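Local coordinates for protein glucuronoarabinoxylan endo-1,4-beta-xylanase (Clostridium papyrosolvens, PDB 4FMV) that is a family 30 endoxylanase that hydrolyses internal beta-1,4 linkages of xylan, this chain being the barrel-containing catalytic part of a longer modular protein, at residues E96-S99 and S105-R108; V140-E143 and D149-W152; D252-G257 and S314-D319; L287-K292 and R357-G362. One frame throughout, in Å; residues are numbered along the deposited sequence.

Interaction 1. Residues E96-S99 and S105-R108; sequences ENFS and SAQR
Phe98 and Arg108 lie against each other with ring and guanidinium planes only 11° apart, yet they are not squarely stacked. It is Phe98 CB that sits over the centre of the guanidinium, 3.6 Å from Arg108 CZ, while the ring itself runs back beside the aliphatic part of the arginine, with CD1 3.6 Å from Arg108 CD. The arginine is stretched out from CG to NE (chi2 -177°), which carries its head past Phe98 to Glu96. There NE points almost within its own plane at Glu96 OE1, 2.8 Å away. The carboxylate is turned about halfway to a right angle against the guanidinium and takes NE on its anti side. A weak second bond, Arg108 NH2 to the same OE1 at 3.2 Å, completes the salt bridge, so a single oxygen carries both. The other flank of Phe98 is covered by Ala106, whose CB makes a CH-pi contact over the ring face at 3.9 Å from the ring centroid. Beneath these side chains Glu96 and Arg108 form an antiparallel hydrogen-bonded pair, with Arg108 N to Glu96 O at 2.9 Å. The two segments are the arms of a surface beta hairpin, strands 95-100 and 103-109. Strand 103-109 is the middle one of a three-stranded sheet, flanked on its far side by the parallel strand 151-152, where Gln107 bonds to the backbone of Trp152.

Interaction 2. Residues V140-E143 and D149-W152; sequences VQNE and DWTW
This is a buried polar contact in which the indole of Trp150 docks on the backbone of Asn142 and Glu143, in the loop that leaves barrel strand 137-139 at its C-terminal end. Trp150 NE1 donates to Glu143 O at 3.0 Å with an N-H...O angle of 159°. The oxygen lies close to the indole plane, but the donor stands well above the carbonyl plane of Glu143. Trp150 places CG between its backbone N and carbonyl carbon (chi1 49°), which turns the N-H edge toward the loop. Over one face of the indole, offset toward the rim, lies Asn142 ND2, 3.8 Å from Trp150 CZ2; the Glu143 carboxylate meets that same carbon with OE1 at 3.4 Å. The Gln141 amide lies nearly parallel to the indole (7°) but displaced from its plane, NE2 3.6 Å from Trp150 CD1, and that NE2 also bonds to Asn142 O at 2.8 Å. The same side of the amide meets the carbonyl of Thr151, Gln141 CD to Thr151 O 3.5 Å. Outside the two segments, Asn142 OD1 bonds to Arg47, Glu143 OE2 to His205, and Trp88 meets Trp150 edge to face. An Asn-Glu pair ending the fourth barrel strand matches the clan GH-A pattern, consistent with an active-site position. Trp150 NE1 and Gln141 NE2 give the carbonyls of Glu143 and Asn142 a donor each, which should limit movement of the loop, while both side-chain tips are bonded to other barrel strands.

Interaction 3. Residues D252-G257 and S314-D319; sequences DSMVTG and SAYTGD
The hydroxyl of Tyr316, which presses on Met254, also makes the shortest polar bond here, 2.7 Å to Ser314 OG; either oxygen could be the donor. Both side chains rise from the same side of the strand, two residues apart, with Ala315 turned the other way between them. Ser314 holds OG between its backbone N and carbonyl carbon (chi1 52°), and the bond helps to fix the far end of the tyrosine ring. Across the contact, Met254 rests its CB and CG on that hydroxyl, with CG 3.4 Å from Tyr316 OH. Its chain bends at chi2 (-67°) and again at chi3, which leaves the sulfur at an oblique position to the ring. SD comes 4.1 Å from Tyr316 CE2 and lies 75° off the ring normal, a Met-aromatic contact in which the two side chains run at about a right angle. Beside it, Val255 puts its CG2 branch against Ser314 CB at 3.7 Å, an apolar touch flanking the Ser-Tyr bond. No hydrogen bond joins the two segments: the two hydroxyls bond each other within the strand, and what they offer the helix is largely a surface to pack on. Helix 240-255 packs here against strand 311-318, which runs between strands 299-303 and 321-328. Ile16 of barrel strand 11-22 touches both Met254 and Tyr316, so barrel strand, barrel helix and side beta domain meet at this point.

Interaction 4. Residues L287-K292 and R357-G362; sequences LGQFAK and RNMAAG
Met359 reaches across to the helix and lays its sulfur on the backbone of Gly288, SD to C 3.5 Å and SD to O 3.6 Å. Because Gly288 has no side chain, the sulfur can come right up to the helix backbone. Gln289 lies alongside in the opposite sense: its OE1 is 3.5 Å from both CA and CG of Met359, a polar tip against the root of the methionine. Its CG sits beside the backbone N and the chain bends at chi2 (-76°), which swings the amide out to this position. The methyl end of Met359 makes a loose touch on Lys292, CE to CB 4.5 Å. The second shell holds the amide in place. Gln289 OE1 and the backbone N of Met359 are both bonded to Thr353 OG1, and Gln289 NE2 is bonded to Tyr351 O, so the glutamine tip is tied on both of its atoms to one strand of the side domain. Met359 itself has a left-handed backbone (phi 42°), and together with Ala360 it faces Val352, a G1 beta bulge that probably helps turn its side chain to the helix. Tyr285 of the same helix and Phe293 just past it also touch Met359. Helix 282-291, the last of the barrel, is thereby packed on the edge of the side beta domain, where strand 360-366 pairs with 347-353, and 347-353 in turn with 380-387.

From the N terminus, interaction 1 comes first and closes a short hairpin turn at the barrel's periphery. Interaction 2 follows in series and closes the loop between strands 137-139 and 151-152; the two touch, Arg108 packing on Thr151 and Ala106 on Trp152, linking that hairpin to the C-terminal mouth of the barrel. Interactions 3 and 4 come later and span long excursions, from barrel helices to the side beta domain. Their segments alternate along the chain, 252-257, 287-292, 314-319, 357-362, so they cross rather than nest, and they pack where Tyr316 meets Phe290. They lie on the other side of the chain's centre, with about 30 Å between the centres of interactions 2 and 3.

Interaction 1. Residues E96-S99 and S105-R108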
loop_
_atom_site.group_PDB
_atom_site.type_symbol
_atom_site.label_atom_id
_atom_site.label_comp_id
_atom_site.label_asym_id
_atom_site.label_seq_id
_atom_site.Cartn_x
_atom_site.Cartn_y
_atom_site.Cartn_z
ATOM N N GLU A 96 1.343 29.605 -2.806
ATOM C CA GLU A 96 0.648 30.811 -3.213
ATOM C C GLU A 96 -0.762 30.446 -3.589
ATOM O O GLU A 96 -1.028 29.304 -3.969
ATOM C CB GLU A 96 1.340 31.462 -4.416
ATOM C CG GLU A 96 1.345 30.563 -5.638
ATOM C CD GLU A 96 2.087 31.167 -6.804
ATOM O OE1 GLU A 96 2.108 30.528 -7.870
ATOM O OE2 GLU A 96 2.652 32.277 -6.650
ATOM N N ASN A 97 -1.664 31.421 -3.488
ATOM C CA ASN A 97 -3.006 31.271 -4.017
ATOM C C ASN A 97 -2.981 31.394 -5.511
ATOM O O ASN A 97 -2.105 32.047 -6.062
ATOM C CB ASN A 97 -3.940 32.345 -3.468
ATOM C CG ASN A 97 -4.332 32.087 -2.042
ATOM O OD1 ASN A 97 -5.082 31.149 -1.752
ATOM N ND2 ASN A 97 -3.826 32.909 -1.133
ATOM N N PHE A 98 -3.945 30.771 -6.172
ATOM C CA PHE A 98 -4.160 31.010 -7.585
ATOM C C PHE A 98 -5.641 30.809 -7.827
ATOM O O PHE A 98 -6.351 30.228 -6.996
ATOM C CB PHE A 98 -3.317 30.077 -8.467
ATOM C CG PHE A 98 -3.790 28.635 -8.483
ATOM C CD1 PHE A 98 -3.539 27.793 -7.412
ATOM C CD2 PHE A 98 -4.473 28.129 -9.579
ATOM C CE1 PHE A 98 -3.972 26.462 -7.423
ATOM C CE2 PHE A 98 -4.910 26.800 -9.609
ATOM C CZ PHE A 98 -4.658 25.967 -8.523
ATOM N N SER A 99 -6.110 31.297 -8.961
ATOM C CA SER A 99 -7.526 31.231 -9.273
ATOM C C SER A 99 -7.773 29.939 -10.060
ATOM O O SER A 99 -7.296 29.794 -11.185
ATOM C CB SER A 99 -7.921 32.472 -10.087
ATOM O OG SER A 99 -9.320 32.650 -10.114
ATOM N N SER A 105 -9.260 30.722 -3.702
ATOM C CA SER A 105 -8.726 30.152 -2.473
ATOM C C SER A 105 -7.766 28.987 -2.717
ATOM O O SER A 105 -7.167 28.469 -1.771
ATOM C CB SER A 105 -9.872 29.704 -1.554
ATOM O OG SER A 105 -10.390 28.435 -1.941
ATOM N N ALA A 106 -7.620 28.569 -3.973
ATOM C CA ALA A 106 -6.844 27.364 -4.285
ATOM C C ALA A 106 -5.383 27.649 -3.981
ATOM O O ALA A 106 -4.946 28.787 -4.102
ATOM C CB ALA A 106 -7.025 26.968 -5.748
ATOM N N GLN A 107 -4.649 26.630 -3.546
ATOM C CA GLN A 107 -3.249 26.791 -3.166
ATOM C C GLN A 107 -2.398 25.927 -4.075
ATOM O O GLN A 107 -2.802 24.824 -4.434
ATOM C CB GLN A 107 -3.028 26.330 -1.714
ATOM C CG GLN A 107 -3.777 27.144 -0.644
ATOM C CD GLN A 107 -3.107 28.480 -0.304
ATOM O OE1 GLN A 107 -1.943 28.714 -0.630
ATOM N NE2 GLN A 107 -3.857 29.363 0.354
ATOM N N ARG A 108 -1.223 26.425 -4.439
ATOM C CA ARG A 108 -0.246 25.613 -5.154
ATOM C C ARG A 108 1.145 25.968 -4.633
ATOM O O ARG A 108 1.314 27.001 -3.978
ATOM C CB ARG A 108 -0.324 25.871 -6.663
ATOM C CG ARG A 108 0.057 27.281 -7.080
ATOM C CD ARG A 108 -0.120 27.491 -8.574
ATOM N NE ARG A 108 0.265 28.829 -9.015
ATOM C CZ ARG A 108 -0.207 29.413 -10.120
ATOM N NH1 ARG A 108 -1.072 28.778 -10.906
ATOM N NH2 ARG A 108 0.180 30.641 -10.443
#

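Interaction 2. Residues V140-E143 and D149-W152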
loop_
_atom_site.group_PDB
_atom_site.type_symbol
_atom_site.label_atom_id
_atom_site.label_comp_id
_atom_site.label_asym_id
_atom_site.label_seq_id
_atom_site.Cartn_x
_atom_site.Cartn_y
_atom_site.Cartn_z
ATOM N N VAL A 140 6.157 13.228 -3.870
ATOM C CA VAL A 140 6.113 14.643 -4.223
ATOM C C VAL A 140 4.859 15.290 -3.621
ATOM O O VAL A 140 4.925 16.368 -3.036
ATOM C CB VAL A 140 6.131 14.861 -5.774
ATOM C CG1 VAL A 140 6.000 16.358 -6.141
ATOM C CG2 VAL A 140 7.392 14.249 -6.395
ATOM N N GLN A 141 3.700 14.679 -3.829
ATOM C CA GLN A 141 2.471 15.235 -3.277
ATOM C C GLN A 141 1.402 14.161 -3.037
ATOM O O GLN A 141 1.146 13.329 -3.921
ATOM C CB GLN A 141 1.918 16.292 -4.281
ATOM C CG GLN A 141 0.512 16.864 -3.908
ATOM C CD GLN A 141 0.519 17.766 -2.677
ATOM O OE1 GLN A 141 1.340 18.678 -2.581
ATOM N NE2 GLN A 141 -0.418 17.520 -1.725
ATOM N N ASN A 142 0.692 14.255 -1.919
ATOM C CA ASN A 142 -0.541 13.497 -1.731
ATOM C C ASN A 142 -1.713 14.099 -2.528
ATOM O O ASN A 142 -2.025 15.282 -2.371
ATOM C CB ASN A 142 -0.944 13.506 -0.260
ATOM C CG ASN A 142 -2.203 12.707 -0.015
ATOM O OD1 ASN A 142 -2.178 11.480 -0.123
ATOM N ND2 ASN A 142 -3.322 13.388 0.282
ATOM N N GLU A 143 -2.376 13.281 -3.338
ATOM C CA GLU A 143 -3.585 13.693 -4.076
ATOM C C GLU A 143 -3.522 15.107 -4.636
ATOM O O GLU A 143 -4.355 15.953 -4.293
ATOM C CB GLU A 143 -4.840 13.508 -3.210
ATOM C CG GLU A 143 -4.978 12.058 -2.724
ATOM C CD GLU A 143 -6.297 11.759 -2.061
ATOM O OE1 GLU A 143 -7.141 12.658 -1.984
ATOM O OE2 GLU A 143 -6.481 10.613 -1.609
ATOM N N ASP A 149 -8.580 21.101 -0.215
ATOM C CA ASP A 149 -8.147 21.333 1.180
ATOM C C ASP A 149 -6.632 21.282 1.464
ATOM O O ASP A 149 -6.202 21.201 2.624
ATOM C CB ASP A 149 -8.985 20.522 2.161
ATOM C CG ASP A 149 -10.406 21.028 2.231
ATOM O OD1 ASP A 149 -10.608 22.250 2.430
ATOM O OD2 ASP A 149 -11.324 20.217 2.048
ATOM N N TRP A 150 -5.858 21.181 0.394
ATOM C CA TRP A 150 -4.389 21.070 0.448
ATOM C C TRP A 150 -3.785 21.723 -0.796
ATOM O O TRP A 150 -4.314 22.743 -1.223
ATOM C CB TRP A 150 -3.834 19.690 0.828
ATOM C CG TRP A 150 -4.372 18.492 0.105
ATOM C CD1 TRP A 150 -3.979 18.017 -1.118
ATOM C CD2 TRP A 150 -5.352 17.565 0.603
ATOM N NE1 TRP A 150 -4.681 16.876 -1.429
ATOM C CE2 TRP A 150 -5.530 16.575 -0.391
ATOM C CE3 TRP A 150 -6.113 17.490 1.782
ATOM C CZ2 TRP A 150 -6.425 15.514 -0.235
ATOM C CZ3 TRP A 150 -7.006 16.447 1.938
ATOM C CH2 TRP A 150 -7.157 15.466 0.937
ATOM N N THR A 151 -2.567 21.340 -1.174
ATOM C CA THR A 151 -1.868 21.900 -2.344
ATOM C C THR A 151 -2.134 21.188 -3.703
ATOM O O THR A 151 -1.867 19.990 -3.844
ATOM C CB THR A 151 -0.353 21.940 -2.007
ATOM O OG1 THR A 151 -0.175 22.740 -0.824
ATOM C CG2 THR A 151 0.477 22.525 -3.138
ATOM N N TRP A 152 -2.660 21.927 -4.686
ATOM C CA TRP A 152 -2.914 21.419 -6.059
ATOM C C TRP A 152 -1.660 21.375 -6.941
ATOM O O TRP A 152 -0.834 22.293 -6.897
ATOM C CB TRP A 152 -3.884 22.347 -6.807
ATOM C CG TRP A 152 -5.312 22.366 -6.355
ATOM C CD1 TRP A 152 -5.915 23.313 -5.550
ATOM C CD2 TRP A 152 -6.339 21.436 -6.711
ATOM N NE1 TRP A 152 -7.244 23.008 -5.374
ATOM C CE2 TRP A 152 -7.533 21.864 -6.079
ATOM C CE3 TRP A 152 -6.372 20.279 -7.514
ATOM C CZ2 TRP A 152 -8.740 21.174 -6.208
ATOM C CZ3 TRP A 152 -7.577 19.591 -7.636
ATOM C CH2 TRP A 152 -8.745 20.043 -6.991
#

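Interaction 3. Residues D252-G257 and S314-D319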
loop_
_atom_site.group_PDB
_atom_site.type_symbol
_atom_site.label_atom_id
_atom_site.label_comp_id
_atom_site.label_asym_id
_atom_site.label_seq_id
_atom_site.Cartn_x
_atom_site.Cartn_y
_atom_site.Cartn_z
ATOM N N ASP A 252 -8.108 -7.523 -6.002
ATOM C CA ASP A 252 -8.148 -6.871 -7.320
ATOM C C ASP A 252 -6.860 -6.069 -7.573
ATOM O O ASP A 252 -6.341 -6.038 -8.683
ATOM C CB ASP A 252 -9.383 -5.962 -7.445
ATOM C CG ASP A 252 -10.701 -6.745 -7.653
ATOM O OD1 ASP A 252 -10.676 -7.818 -8.278
ATOM O OD2 ASP A 252 -11.775 -6.281 -7.195
ATOM N N SER A 253 -6.331 -5.431 -6.534
ATOM C CA SER A 253 -5.078 -4.681 -6.662
ATOM C C SER A 253 -3.914 -5.612 -7.015
ATOM O O SER A 253 -3.010 -5.220 -7.742
ATOM C CB SER A 253 -4.743 -3.925 -5.365
ATOM O OG SER A 253 -4.244 -4.811 -4.375
ATOM N N MET A 254 -3.945 -6.835 -6.481
ATOM C CA MET A 254 -2.924 -7.840 -6.756
ATOM C C MET A 254 -3.100 -8.477 -8.128
ATOM O O MET A 254 -2.133 -8.643 -8.865
ATOM C CB MET A 254 -2.956 -8.946 -5.683
ATOM C CG MET A 254 -2.489 -8.493 -4.297
ATOM S SD MET A 254 -0.730 -8.086 -4.233
ATOM C CE MET A 254 -0.705 -6.319 -3.982
ATOM N N VAL A 255 -4.340 -8.841 -8.454
ATOM C CA VAL A 255 -4.632 -9.665 -9.628
ATOM C C VAL A 255 -4.847 -8.830 -10.907
ATOM O O VAL A 255 -4.146 -9.005 -11.907
ATOM C CB VAL A 255 -5.793 -10.672 -9.352
ATOM C CG1 VAL A 255 -6.270 -11.352 -10.663
ATOM C CG2 VAL A 255 -5.352 -11.725 -8.316
ATOM N N THR A 256 -5.850 -7.963 -10.897
ATOM C CA THR A 256 -6.021 -7.007 -11.991
ATOM C C THR A 256 -4.953 -5.896 -12.017
ATOM O O THR A 256 -4.438 -5.546 -13.081
ATOM C CB THR A 256 -7.423 -6.396 -11.960
ATOM O OG1 THR A 256 -8.360 -7.463 -12.078
ATOM C CG2 THR A 256 -7.638 -5.453 -13.155
ATOM N N GLY A 257 -4.610 -5.352 -10.853
ATOM C CA GLY A 257 -3.672 -4.245 -10.805
ATOM C C GLY A 257 -2.212 -4.646 -10.945
ATOM O O GLY A 257 -1.374 -3.828 -11.347
ATOM N N SER A 314 -6.041 -15.683 -5.182
ATOM C CA SER A 314 -4.710 -15.334 -5.684
ATOM C C SER A 314 -3.701 -16.214 -4.984
ATOM O O SER A 314 -4.045 -16.863 -4.012
ATOM C CB SER A 314 -4.392 -13.848 -5.473
ATOM O OG SER A 314 -4.594 -13.424 -4.130
ATOM N N ALA A 315 -2.471 -16.256 -5.485
ATOM C CA ALA A 315 -1.448 -17.138 -4.923
ATOM C C ALA A 315 -0.053 -16.517 -5.038
ATOM O O ALA A 315 0.188 -15.693 -5.909
ATOM C CB ALA A 315 -1.499 -18.515 -5.608
ATOM N N TYR A 316 0.860 -16.903 -4.150
ATOM C CA TYR A 316 2.176 -16.267 -4.045
ATOM C C TYR A 316 3.203 -17.304 -3.600
ATOM O O TYR A 316 2.841 -18.298 -2.973
ATOM C CB TYR A 316 2.131 -15.125 -3.011
ATOM C CG TYR A 316 0.942 -14.219 -3.197
ATOM C CD1 TYR A 316 -0.334 -14.635 -2.811
ATOM C CD2 TYR A 316 1.075 -12.968 -3.801
ATOM C CE1 TYR A 316 -1.448 -13.821 -3.001
ATOM C CE2 TYR A 316 -0.041 -12.153 -4.011
ATOM C CZ TYR A 316 -1.298 -12.597 -3.604
ATOM O OH TYR A 316 -2.409 -11.819 -3.781
ATOM N N THR A 317 4.479 -17.086 -3.921
ATOM C CA THR A 317 5.541 -17.973 -3.436
ATOM C C THR A 317 6.767 -17.184 -3.017
ATOM O O THR A 317 7.000 -16.074 -3.490
ATOM C CB THR A 317 6.037 -18.989 -4.502
ATOM O OG1 THR A 317 6.528 -18.283 -5.651
ATOM C CG2 THR A 317 4.941 -19.934 -4.920
ATOM N N GLY A 318 7.567 -17.790 -2.145
ATOM C CA GLY A 318 8.861 -17.255 -1.765
ATOM C C GLY A 318 9.315 -17.977 -0.514
ATOM O O GLY A 318 8.498 -18.617 0.141
ATOM N N ASP A 319 10.599 -17.869 -0.175
ATOM C CA ASP A 319 11.133 -18.502 1.040
ATOM C C ASP A 319 10.656 -19.951 1.209
ATOM O O ASP A 319 10.325 -20.380 2.324
ATOM C CB ASP A 319 10.779 -17.683 2.287
ATOM C CG ASP A 319 11.516 -18.152 3.524
ATOM O OD1 ASP A 319 12.690 -18.544 3.396
ATOM O OD2 ASP A 319 10.918 -18.136 4.622
#

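Interaction 4. Residues L287-K292 and R357-G362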
loop_
_atom_site.group_PDB
_atom_site.type_symbol
_atom_site.label_atom_id
_atom_site.label_comp_id
_atom_site.label_asym_id
_atom_site.label_seq_id
_atom_site.Cartn_x
_atom_site.Cartn_y
_atom_site.Cartn_z
ATOM N N LEU A 287 -6.319 -7.141 6.234
ATOM C CA LEU A 287 -5.039 -6.809 5.611
ATOM C C LEU A 287 -3.956 -7.798 6.027
ATOM O O LEU A 287 -3.077 -8.146 5.226
ATOM C CB LEU A 287 -4.626 -5.364 5.906
ATOM C CG LEU A 287 -3.349 -4.842 5.244
ATOM C CD1 LEU A 287 -3.511 -4.833 3.726
ATOM C CD2 LEU A 287 -3.030 -3.429 5.738
ATOM N N GLY A 288 -4.018 -8.262 7.275
ATOM C CA GLY A 288 -3.061 -9.241 7.772
ATOM C C GLY A 288 -3.075 -10.596 7.068
ATOM O O GLY A 288 -2.054 -11.296 7.037
ATOM N N GLN A 289 -4.234 -10.992 6.533
ATOM C CA GLN A 289 -4.349 -12.221 5.747
ATOM C C GLN A 289 -3.375 -12.195 4.579
ATOM O O GLN A 289 -2.955 -13.252 4.069
ATOM C CB GLN A 289 -5.770 -12.360 5.190
ATOM C CG GLN A 289 -6.866 -12.511 6.242
ATOM C CD GLN A 289 -6.938 -13.887 6.863
ATOM O OE1 GLN A 289 -7.542 -14.065 7.919
ATOM N NE2 GLN A 289 -6.336 -14.877 6.207
ATOM N N PHE A 290 -3.049 -10.976 4.143
ATOM C CA PHE A 290 -2.016 -10.729 3.131
ATOM C C PHE A 290 -0.657 -10.512 3.777
ATOM O O PHE A 290 0.295 -11.254 3.477
ATOM C CB PHE A 290 -2.377 -9.543 2.230
ATOM C CG PHE A 290 -3.586 -9.797 1.343
ATOM C CD1 PHE A 290 -4.866 -9.496 1.785
ATOM C CD2 PHE A 290 -3.431 -10.346 0.075
ATOM C CE1 PHE A 290 -5.977 -9.745 0.975
ATOM C CE2 PHE A 290 -4.531 -10.586 -0.748
ATOM C CZ PHE A 290 -5.809 -10.286 -0.297
ATOM N N ALA A 291 -0.557 -9.464 4.606
ATOM C CA ALA A 291 0.722 -8.957 5.136
ATOM C C ALA A 291 1.532 -9.974 5.879
ATOM O O ALA A 291 2.743 -10.039 5.721
ATOM C CB ALA A 291 0.474 -7.788 6.068
ATOM N N LYS A 292 0.867 -10.735 6.741
ATOM C CA LYS A 292 1.576 -11.650 7.623
ATOM C C LYS A 292 2.264 -12.724 6.810
ATOM O O LYS A 292 3.415 -13.062 7.081
ATOM C CB LYS A 292 0.610 -12.309 8.617
ATOM C CG LYS A 292 1.291 -13.201 9.686
ATOM C CD LYS A 292 2.303 -12.449 10.532
ATOM C CE LYS A 292 2.875 -13.324 11.676
ATOM N NZ LYS A 292 3.722 -12.472 12.591
ATOM N N ARG A 357 -14.394 -14.225 13.262
ATOM C CA ARG A 357 -13.000 -14.622 13.401
ATOM C C ARG A 357 -12.019 -13.587 12.882
ATOM O O ARG A 357 -12.275 -12.951 11.868
ATOM C CB ARG A 357 -12.764 -15.971 12.743
ATOM C CG ARG A 357 -13.301 -17.096 13.583
ATOM C CD ARG A 357 -13.351 -18.384 12.807
ATOM N NE ARG A 357 -14.312 -18.337 11.712
ATOM C CZ ARG A 357 -14.628 -19.399 10.980
ATOM N NH1 ARG A 357 -14.050 -20.562 11.248
ATOM N NH2 ARG A 357 -15.495 -19.301 9.978
ATOM N N ASN A 358 -10.921 -13.396 13.613
ATOM C CA ASN A 358 -9.857 -12.516 13.161
ATOM C C ASN A 358 -8.579 -13.299 12.905
ATOM O O ASN A 358 -7.874 -13.656 13.841
ATOM C CB ASN A 358 -9.628 -11.458 14.235
ATOM C CG ASN A 358 -10.772 -10.463 14.297
ATOM O OD1 ASN A 358 -11.299 -10.045 13.252
ATOM N ND2 ASN A 358 -11.165 -10.073 15.517
ATOM N N MET A 359 -8.248 -13.532 11.638
ATOM C CA MET A 359 -7.063 -14.336 11.336
ATOM C C MET A 359 -6.957 -15.560 12.253
ATOM O O MET A 359 -5.859 -15.902 12.680
ATOM C CB MET A 359 -5.781 -13.517 11.467
ATOM C CG MET A 359 -5.535 -12.545 10.337
ATOM S SD MET A 359 -3.762 -12.338 10.060
ATOM C CE MET A 359 -3.258 -14.040 10.005
ATOM N N ALA A 360 -8.071 -16.217 12.559
ATOM C CA ALA A 360 -8.056 -17.385 13.441
ATOM C C ALA A 360 -7.451 -18.616 12.762
ATOM O O ALA A 360 -7.681 -18.853 11.577
ATOM C CB ALA A 360 -9.462 -17.703 13.921
ATOM N N ALA A 361 -6.688 -19.400 13.522
ATOM C CA ALA A 361 -6.075 -20.611 12.988
ATOM C C ALA A 361 -7.165 -21.485 12.419
ATOM O O ALA A 361 -8.232 -21.609 13.004
ATOM C CB ALA A 361 -5.313 -21.361 14.071
ATOM N N GLY A 362 -6.915 -22.060 11.256
ATOM C CA GLY A 362 -7.909 -22.900 10.622
ATOM C C GLY A 362 -7.534 -24.362 10.655
ATOM O O GLY A 362 -6.679 -24.787 11.440
#